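Local structure of naphthalene dioxygenase large subunit (2B1X) at residues R40-A45 and F299-I304; W46-H51 and L154-L159; M145-S150 and P161-L166; L323-P328 and E335-F340. The protein is the large subunit of a Rieske-type oxygenase, carrying an Fe2/S2 cluster and a separate iron(III) ion. One frame throughout, in Å; residues are numbered along the deposited sequence.

Contact 1: residues R40-A45 and F299-I304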
# COMPACT_ATOMS: atom_id res chain seq x y z
N ARG A 40 -18.71 -13.38 -14.56
CA ARG A 40 -19.05 -14.03 -15.81
C ARG A 40 -18.09 -15.12 -16.19
O ARG A 40 -18.51 -16.11 -16.82
CB ARG A 40 -19.25 -13.03 -16.93
CG ARG A 40 -20.45 -12.18 -16.64
CD ARG A 40 -21.22 -11.70 -17.79
NE ARG A 40 -22.38 -10.94 -17.34
CZ ARG A 40 -23.14 -10.18 -18.11
NH1 ARG A 40 -22.88 -10.07 -19.43
NH2 ARG A 40 -24.17 -9.54 -17.56
N ILE A 41 -16.82 -14.99 -15.80
CA ILE A 41 -15.88 -16.11 -15.97
C ILE A 41 -15.77 -16.96 -14.71
O ILE A 41 -16.12 -18.12 -14.74
CB ILE A 41 -14.47 -15.66 -16.48
CG1 ILE A 41 -14.46 -15.59 -18.01
CG2 ILE A 41 -13.43 -16.64 -16.07
CD1 ILE A 41 -15.09 -14.38 -18.57
N PHE A 42 -15.33 -16.36 -13.60
CA PHE A 42 -14.97 -17.13 -12.40
C PHE A 42 -16.17 -17.62 -11.61
O PHE A 42 -16.05 -18.58 -10.83
CB PHE A 42 -13.91 -16.40 -11.55
CG PHE A 42 -12.57 -16.29 -12.25
CD1 PHE A 42 -12.16 -15.07 -12.82
CD2 PHE A 42 -11.76 -17.40 -12.41
CE1 PHE A 42 -10.98 -14.97 -13.51
CE2 PHE A 42 -10.54 -17.32 -13.10
CZ PHE A 42 -10.14 -16.11 -13.65
N GLY A 43 -17.33 -17.01 -11.84
CA GLY A 43 -18.56 -17.52 -11.28
C GLY A 43 -19.24 -18.60 -12.11
O GLY A 43 -20.24 -19.17 -11.66
N HIS A 44 -18.69 -18.94 -13.28
CA HIS A 44 -19.32 -19.96 -14.11
C HIS A 44 -18.38 -21.10 -14.51
O HIS A 44 -18.78 -22.25 -14.49
CB HIS A 44 -19.96 -19.32 -15.33
CG HIS A 44 -21.19 -18.54 -15.00
ND1 HIS A 44 -21.15 -17.21 -14.60
CD2 HIS A 44 -22.49 -18.91 -14.96
CE1 HIS A 44 -22.38 -16.80 -14.34
NE2 HIS A 44 -23.21 -17.81 -14.56
N ALA A 45 -17.14 -20.78 -14.85
CA ALA A 45 -16.20 -21.74 -15.38
C ALA A 45 -15.74 -22.73 -14.33
O ALA A 45 -15.94 -22.51 -13.14
CB ALA A 45 -14.99 -21.01 -15.97
N PHE A 299 -8.92 -23.60 -19.86
CA PHE A 299 -9.67 -22.38 -19.56
C PHE A 299 -10.38 -22.48 -18.22
O PHE A 299 -10.96 -23.52 -17.92
CB PHE A 299 -10.70 -22.12 -20.65
CG PHE A 299 -11.32 -20.78 -20.56
CD1 PHE A 299 -10.81 -19.71 -21.31
CD2 PHE A 299 -12.43 -20.58 -19.74
CE1 PHE A 299 -11.39 -18.44 -21.22
CE2 PHE A 299 -13.02 -19.29 -19.63
CZ PHE A 299 -12.50 -18.23 -20.37
N PRO A 300 -10.38 -21.42 -17.41
CA PRO A 300 -9.67 -20.16 -17.71
C PRO A 300 -8.18 -20.09 -17.38
O PRO A 300 -7.43 -19.56 -18.22
CB PRO A 300 -10.44 -19.11 -16.88
CG PRO A 300 -11.05 -19.93 -15.72
CD PRO A 300 -11.16 -21.36 -16.16
N ASN A 301 -7.75 -20.55 -16.20
CA ASN A 301 -6.48 -20.04 -15.64
C ASN A 301 -5.57 -21.15 -15.09
O ASN A 301 -4.75 -20.89 -14.22
CB ASN A 301 -6.75 -18.98 -14.56
CG ASN A 301 -7.36 -19.58 -13.28
OD1 ASN A 301 -8.06 -20.58 -13.34
ND2 ASN A 301 -7.07 -18.98 -12.13
N LEU A 302 -5.71 -22.37 -15.60
CA LEU A 302 -4.79 -23.45 -15.27
C LEU A 302 -3.92 -23.71 -16.49
O LEU A 302 -4.45 -24.02 -17.56
CB LEU A 302 -5.53 -24.76 -14.90
CG LEU A 302 -4.62 -26.04 -14.89
CD1 LEU A 302 -3.64 -25.93 -13.73
CD2 LEU A 302 -5.42 -27.32 -14.81
N SER A 303 -2.60 -23.59 -16.34
CA SER A 303 -1.71 -23.89 -17.46
C SER A 303 -0.78 -25.06 -17.11
O SER A 303 -0.54 -25.33 -15.94
CB SER A 303 -0.87 -22.66 -17.89
OG SER A 303 -1.68 -21.58 -18.36
N ILE A 304 -0.32 -25.74 -18.16
CA ILE A 304 0.49 -26.93 -18.06
C ILE A 304 1.76 -26.67 -18.84
O ILE A 304 1.71 -26.15 -19.97
CB ILE A 304 -0.29 -28.11 -18.68
CG1 ILE A 304 -1.56 -28.38 -17.83
CG2 ILE A 304 0.58 -29.36 -18.81
CD1 ILE A 304 -2.52 -29.41 -18.41

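Contact 2: residues W46-H51 and L154-L159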
# COMPACT_ATOMS: atom_id res chain seq x y z
N TRP A 46 -15.16 -23.84 -14.78
CA TRP A 46 -14.55 -24.80 -13.88
C TRP A 46 -13.13 -24.33 -13.62
O TRP A 46 -12.35 -24.14 -14.57
CB TRP A 46 -14.51 -26.20 -14.52
CG TRP A 46 -15.82 -26.92 -14.50
CD1 TRP A 46 -16.77 -26.91 -15.47
CD2 TRP A 46 -16.34 -27.70 -13.43
NE1 TRP A 46 -17.85 -27.67 -15.09
CE2 TRP A 46 -17.61 -28.18 -13.85
CE3 TRP A 46 -15.86 -28.09 -12.17
CZ2 TRP A 46 -18.38 -29.03 -13.05
CZ3 TRP A 46 -16.63 -28.92 -11.38
CH2 TRP A 46 -17.88 -29.38 -11.82
N VAL A 47 -12.76 -24.22 -12.34
CA VAL A 47 -11.46 -23.69 -11.91
C VAL A 47 -10.69 -24.76 -11.11
O VAL A 47 -11.25 -25.44 -10.26
CB VAL A 47 -11.67 -22.46 -11.02
CG1 VAL A 47 -10.32 -21.94 -10.44
CG2 VAL A 47 -12.50 -21.38 -11.78
N PHE A 48 -9.40 -24.93 -11.43
CA PHE A 48 -8.58 -25.92 -10.77
C PHE A 48 -8.31 -25.49 -9.31
O PHE A 48 -7.97 -24.31 -9.04
CB PHE A 48 -7.26 -26.13 -11.52
CG PHE A 48 -6.29 -27.03 -10.79
CD1 PHE A 48 -6.44 -28.41 -10.83
CD2 PHE A 48 -5.25 -26.49 -10.05
CE1 PHE A 48 -5.55 -29.26 -10.13
CE2 PHE A 48 -4.38 -27.29 -9.34
CZ PHE A 48 -4.51 -28.69 -9.39
N LEU A 49 -8.45 -26.44 -8.38
CA LEU A 49 -8.26 -26.18 -6.95
C LEU A 49 -7.04 -26.91 -6.36
O LEU A 49 -6.24 -26.32 -5.63
CB LEU A 49 -9.48 -26.67 -6.19
CG LEU A 49 -10.81 -26.01 -6.62
CD1 LEU A 49 -11.99 -26.66 -5.95
CD2 LEU A 49 -10.76 -24.54 -6.29
N ALA A 50 -6.95 -28.20 -6.62
CA ALA A 50 -5.94 -29.01 -5.96
C ALA A 50 -5.73 -30.29 -6.70
O ALA A 50 -6.58 -30.70 -7.51
CB ALA A 50 -6.37 -29.31 -4.50
N HIS A 51 -4.59 -30.94 -6.45
CA HIS A 51 -4.39 -32.31 -6.92
C HIS A 51 -4.73 -33.26 -5.78
O HIS A 51 -4.45 -32.96 -4.61
CB HIS A 51 -2.94 -32.53 -7.41
CG HIS A 51 -2.75 -33.76 -8.25
ND1 HIS A 51 -2.47 -35.00 -7.70
CD2 HIS A 51 -2.77 -33.95 -9.59
CE1 HIS A 51 -2.34 -35.89 -8.66
NE2 HIS A 51 -2.51 -35.28 -9.82
N LEU A 154 -7.03 -34.29 -10.86
CA LEU A 154 -7.23 -32.85 -10.85
C LEU A 154 -8.63 -32.48 -10.32
O LEU A 154 -9.66 -32.77 -10.95
CB LEU A 154 -7.04 -32.31 -12.28
CG LEU A 154 -5.68 -31.85 -12.81
CD1 LEU A 154 -4.56 -32.78 -12.49
CD2 LEU A 154 -5.74 -31.60 -14.34
N ILE A 155 -8.65 -31.83 -9.15
CA ILE A 155 -9.90 -31.34 -8.55
C ILE A 155 -10.26 -29.94 -9.04
O ILE A 155 -9.51 -28.99 -8.82
CB ILE A 155 -9.82 -31.37 -7.01
CG1 ILE A 155 -9.37 -32.78 -6.54
CG2 ILE A 155 -11.19 -30.94 -6.39
CD1 ILE A 155 -8.84 -32.82 -5.09
N PHE A 156 -11.41 -29.84 -9.70
CA PHE A 156 -11.95 -28.55 -10.15
C PHE A 156 -13.24 -28.23 -9.42
O PHE A 156 -13.99 -29.14 -9.02
CB PHE A 156 -12.30 -28.59 -11.63
CG PHE A 156 -11.13 -28.68 -12.55
CD1 PHE A 156 -10.51 -29.91 -12.79
CD2 PHE A 156 -10.74 -27.56 -13.28
CE1 PHE A 156 -9.47 -30.00 -13.69
CE2 PHE A 156 -9.70 -27.64 -14.19
CZ PHE A 156 -9.04 -28.87 -14.40
N GLY A 157 -13.53 -26.93 -9.32
CA GLY A 157 -14.81 -26.47 -8.83
C GLY A 157 -15.42 -25.40 -9.68
O GLY A 157 -14.72 -24.65 -10.41
N SER A 158 -16.73 -25.33 -9.64
CA SER A 158 -17.45 -24.27 -10.32
C SER A 158 -18.47 -23.68 -9.34
O SER A 158 -19.08 -24.40 -8.54
CB SER A 158 -18.14 -24.77 -11.60
OG SER A 158 -19.10 -23.81 -12.04
N LEU A 159 -18.63 -22.37 -9.41
CA LEU A 159 -19.61 -21.68 -8.57
C LEU A 159 -21.06 -21.81 -9.08
O LEU A 159 -22.01 -21.37 -8.41
CB LEU A 159 -19.21 -20.20 -8.47
CG LEU A 159 -18.47 -19.77 -7.20
CD1 LEU A 159 -17.92 -20.92 -6.29
CD2 LEU A 159 -17.44 -18.68 -7.45

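Contact 3: residues M145-S150 and P161-L166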
# COMPACT_ATOMS: atom_id res chain seq x y z
N MET A 145 -19.06 -26.31 -2.24
CA MET A 145 -18.80 -25.89 -3.63
C MET A 145 -19.99 -26.38 -4.47
O MET A 145 -20.31 -27.56 -4.45
CB MET A 145 -17.51 -26.57 -4.11
CG MET A 145 -17.13 -26.33 -5.59
SD MET A 145 -16.77 -24.54 -5.83
CE MET A 145 -15.12 -24.56 -5.04
N PRO A 146 -20.67 -25.47 -5.18
CA PRO A 146 -21.87 -25.82 -5.94
C PRO A 146 -21.62 -26.95 -6.92
O PRO A 146 -22.46 -27.81 -7.05
CB PRO A 146 -22.21 -24.51 -6.67
CG PRO A 146 -21.67 -23.44 -5.76
CD PRO A 146 -20.37 -24.02 -5.24
N ASN A 147 -20.48 -26.95 -7.60
CA ASN A 147 -20.11 -28.05 -8.46
C ASN A 147 -18.65 -28.46 -8.21
O ASN A 147 -17.74 -27.64 -8.30
CB ASN A 147 -20.35 -27.68 -9.93
CG ASN A 147 -21.50 -28.43 -10.55
OD1 ASN A 147 -21.55 -29.65 -10.48
ND2 ASN A 147 -22.41 -27.72 -11.17
N LEU A 148 -18.44 -29.73 -7.85
CA LEU A 148 -17.09 -30.22 -7.58
C LEU A 148 -16.87 -31.53 -8.32
O LEU A 148 -17.73 -32.41 -8.30
CB LEU A 148 -16.88 -30.45 -6.07
CG LEU A 148 -15.47 -30.85 -5.56
CD1 LEU A 148 -14.52 -29.67 -5.47
CD2 LEU A 148 -15.57 -31.54 -4.17
N ALA A 149 -15.71 -31.67 -8.95
CA ALA A 149 -15.40 -32.88 -9.72
C ALA A 149 -13.91 -33.04 -9.91
O ALA A 149 -13.14 -32.11 -9.71
CB ALA A 149 -16.12 -32.89 -11.11
N SER A 150 -13.53 -34.24 -10.35
CA SER A 150 -12.16 -34.63 -10.58
C SER A 150 -11.99 -35.18 -12.00
O SER A 150 -12.87 -35.89 -12.51
CB SER A 150 -11.82 -35.75 -9.60
OG SER A 150 -10.63 -35.44 -8.91
N PRO A 161 -24.20 -23.96 -10.07
CA PRO A 161 -24.84 -25.26 -9.83
C PRO A 161 -25.35 -25.90 -11.11
O PRO A 161 -25.49 -27.13 -11.14
CB PRO A 161 -26.01 -24.91 -8.87
CG PRO A 161 -26.17 -23.49 -8.95
CD PRO A 161 -24.91 -22.86 -9.41
N HIS A 162 -25.55 -25.11 -12.16
CA HIS A 162 -26.10 -25.59 -13.43
C HIS A 162 -25.04 -25.71 -14.54
O HIS A 162 -25.38 -25.82 -15.71
CB HIS A 162 -27.25 -24.69 -13.90
CG HIS A 162 -28.31 -24.48 -12.86
ND1 HIS A 162 -29.04 -25.51 -12.33
CD2 HIS A 162 -28.73 -23.35 -12.23
CE1 HIS A 162 -29.88 -25.04 -11.43
NE2 HIS A 162 -29.71 -23.73 -11.35
N ALA A 163 -23.77 -25.69 -14.15
CA ALA A 163 -22.67 -25.86 -15.08
C ALA A 163 -22.78 -27.20 -15.81
O ALA A 163 -23.31 -28.19 -15.27
CB ALA A 163 -21.37 -25.78 -14.36
N ASP A 164 -22.25 -27.23 -17.03
CA ASP A 164 -22.02 -28.50 -17.71
C ASP A 164 -21.05 -29.30 -16.87
O ASP A 164 -20.23 -28.72 -16.13
CB ASP A 164 -21.41 -28.27 -19.11
CG ASP A 164 -22.41 -27.66 -20.08
OD1 ASP A 164 -23.61 -28.00 -19.98
OD2 ASP A 164 -22.08 -26.84 -20.98
N SER A 165 -21.12 -30.62 -16.96
CA SER A 165 -20.23 -31.46 -16.18
C SER A 165 -18.78 -31.16 -16.55
O SER A 165 -18.49 -30.78 -17.68
CB SER A 165 -20.55 -32.94 -16.41
OG SER A 165 -20.00 -33.40 -17.63
N LEU A 166 -17.88 -31.35 -15.59
CA LEU A 166 -16.45 -31.24 -15.85
C LEU A 166 -16.06 -31.93 -17.15
O LEU A 166 -15.35 -31.35 -17.99
CB LEU A 166 -15.63 -31.80 -14.68
CG LEU A 166 -14.28 -31.19 -14.25
CD1 LEU A 166 -13.22 -32.28 -13.97
CD2 LEU A 166 -13.66 -30.04 -15.13
O HOH W 1 -24.41 -29.06 -13.08

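Contact 4: residues L323-P328 and E335-F340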
# COMPACT_ATOMS: atom_id res chain seq x y z
N LEU A 323 2.10 -27.73 -13.33
CA LEU A 323 0.77 -27.13 -13.48
C LEU A 323 0.83 -25.82 -12.72
O LEU A 323 1.45 -25.73 -11.68
CB LEU A 323 -0.30 -28.01 -12.82
CG LEU A 323 -0.64 -29.43 -13.30
CD1 LEU A 323 -2.10 -29.82 -13.03
CD2 LEU A 323 -0.19 -29.80 -14.75
N ARG A 324 0.16 -24.79 -13.22
CA ARG A 324 0.17 -23.53 -12.49
C ARG A 324 -1.19 -22.83 -12.63
O ARG A 324 -1.83 -22.94 -13.67
CB ARG A 324 1.31 -22.62 -12.99
CG ARG A 324 1.40 -22.53 -14.53
CD ARG A 324 2.42 -23.52 -15.17
NE ARG A 324 3.65 -23.49 -14.38
CZ ARG A 324 4.53 -22.49 -14.40
NH1 ARG A 324 4.36 -21.47 -15.25
NH2 ARG A 324 5.58 -22.54 -13.59
N LEU A 325 -1.60 -22.15 -11.56
CA LEU A 325 -2.72 -21.23 -11.55
C LEU A 325 -2.27 -19.79 -11.72
O LEU A 325 -1.31 -19.30 -11.08
CB LEU A 325 -3.49 -21.34 -10.24
CG LEU A 325 -4.35 -22.62 -10.11
CD1 LEU A 325 -4.73 -22.87 -8.66
CD2 LEU A 325 -5.60 -22.52 -11.04
N TRP A 326 -2.98 -19.08 -12.59
CA TRP A 326 -2.79 -17.65 -12.67
C TRP A 326 -3.96 -17.12 -11.87
O TRP A 326 -5.04 -16.89 -12.41
CB TRP A 326 -2.79 -17.15 -14.13
CG TRP A 326 -1.98 -17.97 -15.03
CD1 TRP A 326 -2.42 -18.83 -16.04
CD2 TRP A 326 -0.55 -18.07 -15.03
NE1 TRP A 326 -1.35 -19.42 -16.64
CE2 TRP A 326 -0.18 -18.96 -16.06
CE3 TRP A 326 0.48 -17.47 -14.26
CZ2 TRP A 326 1.15 -19.29 -16.34
CZ3 TRP A 326 1.82 -17.80 -14.56
CH2 TRP A 326 2.13 -18.72 -15.60
N HIS A 327 -3.76 -16.97 -10.57
CA HIS A 327 -4.88 -16.60 -9.70
C HIS A 327 -5.23 -15.09 -9.75
O HIS A 327 -4.39 -14.26 -9.44
CB HIS A 327 -4.66 -17.06 -8.25
CG HIS A 327 -5.86 -16.84 -7.41
ND1 HIS A 327 -5.87 -15.94 -6.36
CD2 HIS A 327 -7.12 -17.33 -7.51
CE1 HIS A 327 -7.08 -15.92 -5.82
NE2 HIS A 327 -7.86 -16.73 -6.52
N PRO A 328 -6.46 -14.73 -10.12
CA PRO A 328 -6.82 -13.30 -10.24
C PRO A 328 -6.98 -12.53 -8.90
O PRO A 328 -7.85 -12.85 -8.04
CB PRO A 328 -8.17 -13.34 -10.98
CG PRO A 328 -8.79 -14.62 -10.53
CD PRO A 328 -7.60 -15.62 -10.46
N GLU A 335 -1.74 -13.86 -8.38
CA GLU A 335 -0.88 -14.72 -7.54
C GLU A 335 -0.65 -15.99 -8.35
O GLU A 335 -1.62 -16.62 -8.76
CB GLU A 335 -1.54 -15.04 -6.20
CG GLU A 335 -0.75 -15.97 -5.25
CD GLU A 335 -1.41 -16.11 -3.86
OE1 GLU A 335 -2.28 -15.29 -3.49
OE2 GLU A 335 -1.07 -17.03 -3.12
N VAL A 336 0.61 -16.29 -8.66
CA VAL A 336 0.94 -17.53 -9.34
C VAL A 336 0.99 -18.61 -8.26
O VAL A 336 1.47 -18.35 -7.15
CB VAL A 336 2.29 -17.48 -10.07
CG1 VAL A 336 2.55 -18.81 -10.87
CG2 VAL A 336 2.37 -16.26 -10.99
N MET A 337 0.40 -19.76 -8.57
CA MET A 337 0.61 -21.00 -7.77
C MET A 337 1.22 -22.03 -8.70
O MET A 337 0.52 -22.56 -9.56
CB MET A 337 -0.71 -21.52 -7.17
CG MET A 337 -1.51 -20.35 -6.49
SD MET A 337 -2.72 -20.94 -5.32
CE MET A 337 -3.61 -19.38 -4.93
N SER A 338 2.52 -22.32 -8.52
CA SER A 338 3.23 -23.21 -9.44
C SER A 338 3.56 -24.55 -8.77
O SER A 338 4.28 -24.61 -7.78
CB SER A 338 4.52 -22.56 -9.94
OG SER A 338 5.15 -23.44 -10.85
N PHE A 339 2.98 -25.61 -9.32
CA PHE A 339 3.11 -26.97 -8.76
C PHE A 339 4.10 -27.76 -9.59
O PHE A 339 4.10 -27.66 -10.82
CB PHE A 339 1.75 -27.68 -8.84
CG PHE A 339 0.62 -27.01 -8.08
CD1 PHE A 339 -0.09 -25.93 -8.63
CD2 PHE A 339 0.22 -27.51 -6.84
CE1 PHE A 339 -1.16 -25.33 -7.93
CE2 PHE A 339 -0.86 -26.97 -6.14
CZ PHE A 339 -1.56 -25.85 -6.67
N PHE A 340 4.95 -28.53 -8.93
CA PHE A 340 5.80 -29.51 -9.62
C PHE A 340 5.22 -30.90 -9.38
O PHE A 340 4.90 -31.25 -8.24
CB PHE A 340 7.24 -29.44 -9.12
CG PHE A 340 8.11 -30.61 -9.55
CD1 PHE A 340 8.59 -30.69 -10.86
CD2 PHE A 340 8.39 -31.64 -8.67
CE1 PHE A 340 9.38 -31.77 -11.28
CE2 PHE A 340 9.18 -32.75 -9.07
CZ PHE A 340 9.67 -32.81 -10.39

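Contact 1: residues R40-A45 and F299-I304
The ring of Pro-300 touches three side chains of 40-45 at once, and it is the hub of a largely apolar meeting with no hydrogen bond across it. Its CG approaches CE2 of Phe-42 at 3.7 Å, on a slant to the aromatic plane; its CB meets CG2 of Ile-41 at 4.0 Å, the two side chains sliding past each other in opposite directions; and its CD sits 3.9 Å from CB of Ala-45. Joined to Phe-299 by a cis peptide bond, the proline also sets its CB above one face of the Phe-299 ring, offset toward the rim. That ring, its CG anti to the backbone N (chi1 -169°), reaches Ile-41 edge-on: CZ comes within 4.0 Å of CG1, the side chains crossing at about a right angle. Ile-41 serves a second ring as well, since its CG2 lies over the centre of one face of its neighbour Phe-42. The edge of Phe-42 meets the amide of Asn-301, CE2 being 3.9 Å from CG, with ring and amide planes 70° apart. The polar end of Asn-301 is occupied elsewhere, ND2 donating to Trp-326 O. Within 40-45 the carbonyl oxygen of Ile-41 accepts from both His-44 N and Ala-45 N. Helix 422-436 adds Trp-431, Leu-434 and Met-435 around Ile-41. The arrangement is a buried hydrophobic junction, where the turn between helix 31-40 and strand 47-51 packs on the loop entering strand 302-309 of the large antiparallel sheet in the catalytic domain.

Contact 2: residues W46-H51 and L154-L159
Trp-46 lays its six-membered ring against Ser-158, whose CB stands over the ring centre at 4.0 Å in a CH-pi contact, while ring atom CE3 comes to 3.6 Å from Phe-156 CB. Strands 47-51 and 154-158 run antiparallel in a three-stranded sheet, with 154-158 in the middle between 47-51 and 147-151, and a classic beta bulge interrupts their pairing. The indole NE1 is hydrogen-bonded to Asp-164 O. Val-47 forms a hydrogen-bonded pair with Gly-157: Val-47 N gives to Gly-157 O at 2.8 Å, and the glycine N-H returns a bond to Val-47 O. Phe-48 follows in a non-hydrogen-bonded pair with Phe-156; with CG anti to the backbone N (chi1 173°), it turns its edge toward the face of the Phe-156 ring, centroids 5.9 Å apart and planes at 79°. Its CE1 also touches Leu-154 CG, the two side chains crossing at about a right angle. At the bulge, Leu-49 and Ala-50 both face Ile-155. Leu-49 N makes a 2.8 Å bond to Ile-155 O, and Ala-50 N adds a weak one to the same oxygen. Leu-49 CD1 rests 3.7 Å from Gly-157 N, beside a residue without a side chain. Ala-50 O in turn accepts from Ile-155 N. Last comes His-51, its ND1 bonded to Ser-53 OG and the edge of its ring, at CD2, 3.6 Å from Leu-154 CD1.

Contact 3: residues M145-S150 and P161-L166
Asn-147 faces the loop 161-166 with its amide nitrogen, and the polar part of this contact gathers there. ND2 donates to a water at 3.1 Å, and that water donates in turn to Ala-163 O at 2.6 Å, so that one solvent molecule links the strand to the loop. The same ND2 is 3.1 Å from Pro-161 O. ND2 is also hydrogen-bonded to Asp-160 O, just ahead of the loop. Ala-163 adds its CB, 3.9 Å from ND2. Strand 147-151 is an outermost strand of the three-stranded antiparallel sheet within this chain, and after its hairpin partner 154-158 the chain doubles back past it before entering helix 166-170. Ser-165 is the N-cap of that helix, its OG bonded to Asp-168 N. The apolar contacts lie at both ends of the meeting. At one, Pro-146 CB packs against the Pro-161 ring, 4.2 Å from CD; Pro-146 also packs on Phe-387 of a second copy of this subunit. At the other, the first turn of the helix brings in Leu-166, which also packs on Trp-46 and Phe-156; its CB meets Ala-149 CB at 3.8 Å while CD1 touches the backbone of Ser-150, 3.7 Å from its C.

Contact 4: residues L323-P328 and E335-F340
His-327 and Glu-335 pair through two backbone bonds, His-327 N to Glu-335 O at 2.8 Å and Glu-335 N to His-327 O at 2.9 Å. They belong to an antiparallel beta hairpin, strands 318-330 and 333-343, within the large sheet of the catalytic domain. Leu-325 with Met-337 and Leu-323 with Phe-339 repeat the two-way bonding. Between these pairs Arg-324 stands beside Ser-338. Its chain is bent at chi2 and chi3; NH2 lies 2.9 Å from Ser-338 OG in a weak bond, whereas NH1 forms a salt bridge with Glu-369. Ser-338 OG is also hydrogen-bonded to Tyr-358 OH. The arginine side chain lies about 8 Å from the iron(III) ion. Glu-335 OE2 forms a salt bridge with Arg-196 NE and a hydrogen bond with Thr-162 OG1 of the small subunit. His-327 ND1 is buried with no partner in the model.

On the face bearing Leu-325 and Met-337, their CB atoms are 4.1 Å apart, and the Met-337 chain, extended beyond CG, reaches His-327 CB with CE. On the other, Trp-326 and Val-336 lie side by side, pointing the same way, with the indole's CZ3 3.9 Å from Val-336 CG1.

In the fold
Contacts 2 and 3 lie within the loop closed by contact 1, and their segments alternate along the chain; contact 4 follows after all three. Contacts 2 and 3, centres about 9 Å apart, share the small sheet through neighbouring strands 154-158 and 147-151. Contacts 1 and 4 share the eight-stranded sheet, where strands 302-309 and 318-330 are neighbours. The two sheets meet where contact 2 touches contact 4, centres about 13 Å apart, Phe-48 and Leu-154 packing on Leu-325, Leu-323 and Phe-339. Contact 1 also touches contact 2, whereas contacts 3 and 4 lie about 21 Å apart between centres. Contacts 1, 2 and 4 are buried, consistent with an interior junction between the Rieske part and the catalytic domain; contact 3 lies toward the surface.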